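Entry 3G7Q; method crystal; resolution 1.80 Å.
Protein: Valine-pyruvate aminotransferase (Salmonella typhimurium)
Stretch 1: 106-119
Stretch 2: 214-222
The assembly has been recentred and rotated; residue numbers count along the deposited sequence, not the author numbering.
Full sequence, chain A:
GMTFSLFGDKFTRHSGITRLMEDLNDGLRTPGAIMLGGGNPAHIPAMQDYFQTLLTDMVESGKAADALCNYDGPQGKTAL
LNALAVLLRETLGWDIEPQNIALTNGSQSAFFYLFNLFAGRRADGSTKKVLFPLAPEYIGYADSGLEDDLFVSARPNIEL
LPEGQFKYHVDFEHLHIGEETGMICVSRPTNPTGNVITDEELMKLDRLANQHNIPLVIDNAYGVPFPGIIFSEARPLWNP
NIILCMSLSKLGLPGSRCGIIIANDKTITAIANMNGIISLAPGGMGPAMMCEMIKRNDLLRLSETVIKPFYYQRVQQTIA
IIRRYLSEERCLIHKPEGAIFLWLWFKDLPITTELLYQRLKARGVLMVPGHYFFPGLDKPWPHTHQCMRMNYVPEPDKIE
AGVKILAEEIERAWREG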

# COMPACT_ATOMS: atom_id res chain seq x y z
N GLY A 106 5.74 -2.42 -0.11
CA GLY A 106 6.80 -2.69 -1.06
C GLY A 106 7.90 -1.64 -1.05
O GLY A 106 7.85 -0.66 -0.30
N SER A 107 8.88 -1.86 -1.91
CA SER A 107 10.03 -0.98 -2.06
C SER A 107 9.66 0.46 -2.36
O SER A 107 10.17 1.40 -1.75
CB SER A 107 10.95 -1.48 -3.18
OG SER A 107 11.56 -2.72 -2.84
N GLN A 108 8.73 0.63 -3.28
CA GLN A 108 8.36 1.95 -3.73
C GLN A 108 7.64 2.78 -2.66
O GLN A 108 7.90 3.98 -2.55
CB GLN A 108 7.54 1.81 -5.00
CG GLN A 108 7.40 3.11 -5.76
CD GLN A 108 7.17 2.91 -7.26
OE1 GLN A 108 7.13 1.79 -7.77
NE2 GLN A 108 7.02 4.02 -7.98
N SER A 109 6.76 2.16 -1.87
CA SER A 109 6.11 2.87 -0.77
C SER A 109 7.15 3.17 0.33
O SER A 109 7.08 4.19 1.01
CB SER A 109 4.97 2.05 -0.19
OG SER A 109 5.44 0.77 0.23
N ALA A 110 8.09 2.26 0.52
CA ALA A 110 9.19 2.49 1.46
C ALA A 110 9.91 3.80 1.12
O ALA A 110 10.09 4.65 1.99
CB ALA A 110 10.15 1.32 1.43
N PHE A 111 10.30 3.99 -0.14
CA PHE A 111 11.03 5.22 -0.50
C PHE A 111 10.18 6.48 -0.41
O PHE A 111 10.69 7.55 -0.04
CB PHE A 111 11.75 5.05 -1.83
CG PHE A 111 12.93 4.14 -1.71
CD1 PHE A 111 14.14 4.64 -1.24
CD2 PHE A 111 12.82 2.79 -1.94
CE1 PHE A 111 15.23 3.81 -1.08
CE2 PHE A 111 13.89 1.95 -1.78
CZ PHE A 111 15.10 2.47 -1.34
N PHE A 112 8.88 6.36 -0.70
CA PHE A 112 7.98 7.48 -0.55
C PHE A 112 8.01 7.99 0.89
O PHE A 112 8.05 9.19 1.14
CB PHE A 112 6.55 7.09 -0.94
CG PHE A 112 5.58 8.21 -0.84
CD1 PHE A 112 5.57 9.23 -1.79
CD2 PHE A 112 4.67 8.27 0.21
CE1 PHE A 112 4.68 10.28 -1.69
CE2 PHE A 112 3.79 9.30 0.31
CZ PHE A 112 3.78 10.31 -0.63
N TYR A 113 7.98 7.07 1.86
CA TYR A 113 8.08 7.49 3.26
C TYR A 113 9.44 8.14 3.57
O TYR A 113 9.51 9.20 4.18
CB TYR A 113 7.87 6.33 4.25
CG TYR A 113 6.49 5.72 4.21
CD1 TYR A 113 5.36 6.51 4.35
CD2 TYR A 113 6.31 4.35 4.08
CE1 TYR A 113 4.08 5.97 4.31
CE2 TYR A 113 5.03 3.79 4.06
CZ TYR A 113 3.93 4.60 4.16
OH TYR A 113 2.66 4.06 4.14
N LEU A 114 10.52 7.50 3.13
CA LEU A 114 11.85 8.03 3.43
C LEU A 114 12.04 9.41 2.82
O LEU A 114 12.48 10.32 3.52
CB LEU A 114 12.94 7.04 2.96
CG LEU A 114 12.88 5.67 3.66
CD1 LEU A 114 13.89 4.72 3.01
CD2 LEU A 114 13.09 5.81 5.16
N PHE A 115 11.65 9.58 1.56
CA PHE A 115 11.78 10.88 0.89
C PHE A 115 11.02 11.95 1.67
O PHE A 115 11.53 13.04 1.90
CB PHE A 115 11.33 10.84 -0.58
CG PHE A 115 12.08 9.84 -1.46
CD1 PHE A 115 13.40 9.46 -1.17
CD2 PHE A 115 11.50 9.34 -2.61
CE1 PHE A 115 14.08 8.55 -2.00
CE2 PHE A 115 12.18 8.45 -3.43
CZ PHE A 115 13.47 8.06 -3.12
N ASN A 116 9.80 11.62 2.09
CA ASN A 116 9.02 12.54 2.92
C ASN A 116 9.63 12.83 4.27
O ASN A 116 9.49 13.93 4.79
CB ASN A 116 7.60 12.01 3.14
CG ASN A 116 6.70 12.31 1.97
OD1 ASN A 116 6.26 13.46 1.82
ND2 ASN A 116 6.41 11.31 1.15
N LEU A 117 10.30 11.84 4.86
CA LEU A 117 10.87 12.01 6.19
C LEU A 117 12.17 12.82 6.19
O LEU A 117 12.41 13.61 7.10
CB LEU A 117 11.11 10.62 6.80
CG LEU A 117 11.42 10.47 8.27
CD1 LEU A 117 10.25 10.95 9.11
CD2 LEU A 117 11.74 9.01 8.60
N PHE A 118 13.00 12.66 5.16
CA PHE A 118 14.30 13.32 5.11
C PHE A 118 14.51 14.40 4.03
O PHE A 118 15.47 15.15 4.12
CB PHE A 118 15.42 12.26 4.97
CG PHE A 118 15.49 11.30 6.13
CD1 PHE A 118 16.11 11.67 7.31
CD2 PHE A 118 14.97 10.03 6.03
CE1 PHE A 118 16.18 10.80 8.39
CE2 PHE A 118 15.03 9.15 7.08
CZ PHE A 118 15.64 9.54 8.27
N ALA A 119 13.67 14.44 3.00
CA ALA A 119 13.81 15.41 1.91
C ALA A 119 12.60 16.34 1.88
O ALA A 119 11.64 16.15 2.63
CB ALA A 119 13.98 14.70 0.57
N ILE A 214 23.44 12.58 8.12
CA ILE A 214 22.30 12.21 7.28
C ILE A 214 22.37 10.71 7.05
O ILE A 214 23.46 10.13 7.10
CB ILE A 214 22.29 12.96 5.94
CG1 ILE A 214 23.58 12.70 5.14
CG2 ILE A 214 22.08 14.47 6.17
CD1 ILE A 214 23.60 13.39 3.82
N PRO A 215 21.21 10.07 6.84
CA PRO A 215 21.21 8.62 6.64
C PRO A 215 21.75 8.15 5.31
O PRO A 215 21.66 8.87 4.30
CB PRO A 215 19.73 8.25 6.68
CG PRO A 215 19.00 9.50 6.28
CD PRO A 215 19.84 10.64 6.79
N LEU A 216 22.30 6.94 5.31
CA LEU A 216 22.69 6.26 4.08
C LEU A 216 21.64 5.21 3.86
O LEU A 216 21.50 4.30 4.66
CB LEU A 216 24.05 5.60 4.21
CG LEU A 216 24.51 4.73 3.03
CD1 LEU A 216 24.48 5.52 1.71
CD2 LEU A 216 25.92 4.12 3.33
N VAL A 217 20.89 5.34 2.77
CA VAL A 217 19.79 4.44 2.47
C VAL A 217 20.27 3.46 1.42
O VAL A 217 20.79 3.88 0.38
CB VAL A 217 18.55 5.24 1.97
CG1 VAL A 217 17.38 4.31 1.74
CG2 VAL A 217 18.17 6.33 2.98
N ILE A 218 20.12 2.17 1.70
CA ILE A 218 20.55 1.10 0.78
C ILE A 218 19.37 0.20 0.40
O ILE A 218 18.76 -0.44 1.26
CB ILE A 218 21.67 0.21 1.38
CG1 ILE A 218 22.83 1.08 1.89
CG2 ILE A 218 22.14 -0.80 0.32
CD1 ILE A 218 23.94 0.31 2.69
N ASP A 219 19.03 0.20 -0.88
CA ASP A 219 17.98 -0.65 -1.38
C ASP A 219 18.60 -2.03 -1.68
O ASP A 219 19.41 -2.17 -2.60
CB ASP A 219 17.37 -0.07 -2.62
CG ASP A 219 16.13 -0.84 -3.06
OD1 ASP A 219 15.85 -1.91 -2.47
OD2 ASP A 219 15.44 -0.35 -3.96
N ASN A 220 18.18 -3.03 -0.89
CA ASN A 220 18.69 -4.42 -0.92
C ASN A 220 17.60 -5.37 -1.46
O ASN A 220 17.58 -6.54 -1.11
CB ASN A 220 19.09 -4.82 0.49
CG ASN A 220 19.99 -6.08 0.59
OD1 ASN A 220 19.63 -7.07 1.23
ND2 ASN A 220 21.14 -6.01 -0.00
N ALA A 221 16.77 -4.89 -2.37
CA ALA A 221 15.72 -5.73 -3.00
C ALA A 221 16.25 -7.00 -3.68
O ALA A 221 15.50 -7.98 -3.78
CB ALA A 221 14.89 -4.93 -4.01
N TYR A 222 17.49 -6.98 -4.16
CA TYR A 222 18.07 -8.11 -4.86
C TYR A 222 19.20 -8.79 -4.13
O TYR A 222 19.70 -9.80 -4.61
CB TYR A 222 18.60 -7.66 -6.25
CG TYR A 222 17.50 -7.20 -7.17
CD1 TYR A 222 16.78 -8.12 -7.93
CD2 TYR A 222 17.17 -5.87 -7.26
CE1 TYR A 222 15.78 -7.71 -8.75
CE2 TYR A 222 16.16 -5.46 -8.10
CZ TYR A 222 15.47 -6.39 -8.83
OH TYR A 222 14.48 -6.01 -9.66
O HOH W 1 13.68 -3.20 -1.32

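How do the two backbones lie against each other? Helix 107-118 runs antiparallel to the strand at 216-219, their N-to-C directions 171° apart and their axes 11.1 Å apart at closest approach. That spacing leaves room for side chains from both, and no direct hydrogen bond crosses the gap. Ser 107, Phe 111, Leu 114 and Phe 118, three or four residues apart, form one helical stripe. Pro 215, Val 217 and Asp 219 answer it, since alternate residues of an extended chain point the same way; Ile 218 points away.

What fills the middle? Val 217, with chi1 t, brings CG1 against two helix residues, 3.6 Å from Phe 111 CE1 and 3.7 Å from Leu 114 CD1. Both of these adopt chi1 m, a rotamer well suited to helices, and chi2 t in Leu 114 extends CD1 toward the valine. The Phe 111 ring also reaches Asp 219, its CE2 lying 3.5 Å from OD2, so one ring spans an apolar and a polar neighbour.

Why does Phe 118 meet a proline? With chi1 m and chi2 at -80°, its ring turns one face to Pro 215, whose CG sits 3.7 Å from the ring centroid and only 8° off the normal. This is a CH-pi contact: slightly positive C-H groups of the pyrrolidine ring suit the electron-rich aromatic face.

How are the polar side chains linked? Ser 107 OG and Asp 219 OD1 are 4.4 Å apart, too far to bond directly; a water bridges them, its O 2.7 Å from Ser 107 OG and donating to Asp 219 OD1 at 2.8 Å. Asp 219, chi1 t and chi2 -7°, also accepts at OD1 from Ala 221 N, 3.1 Å away, which ties its carboxylate to the backbone two residues on.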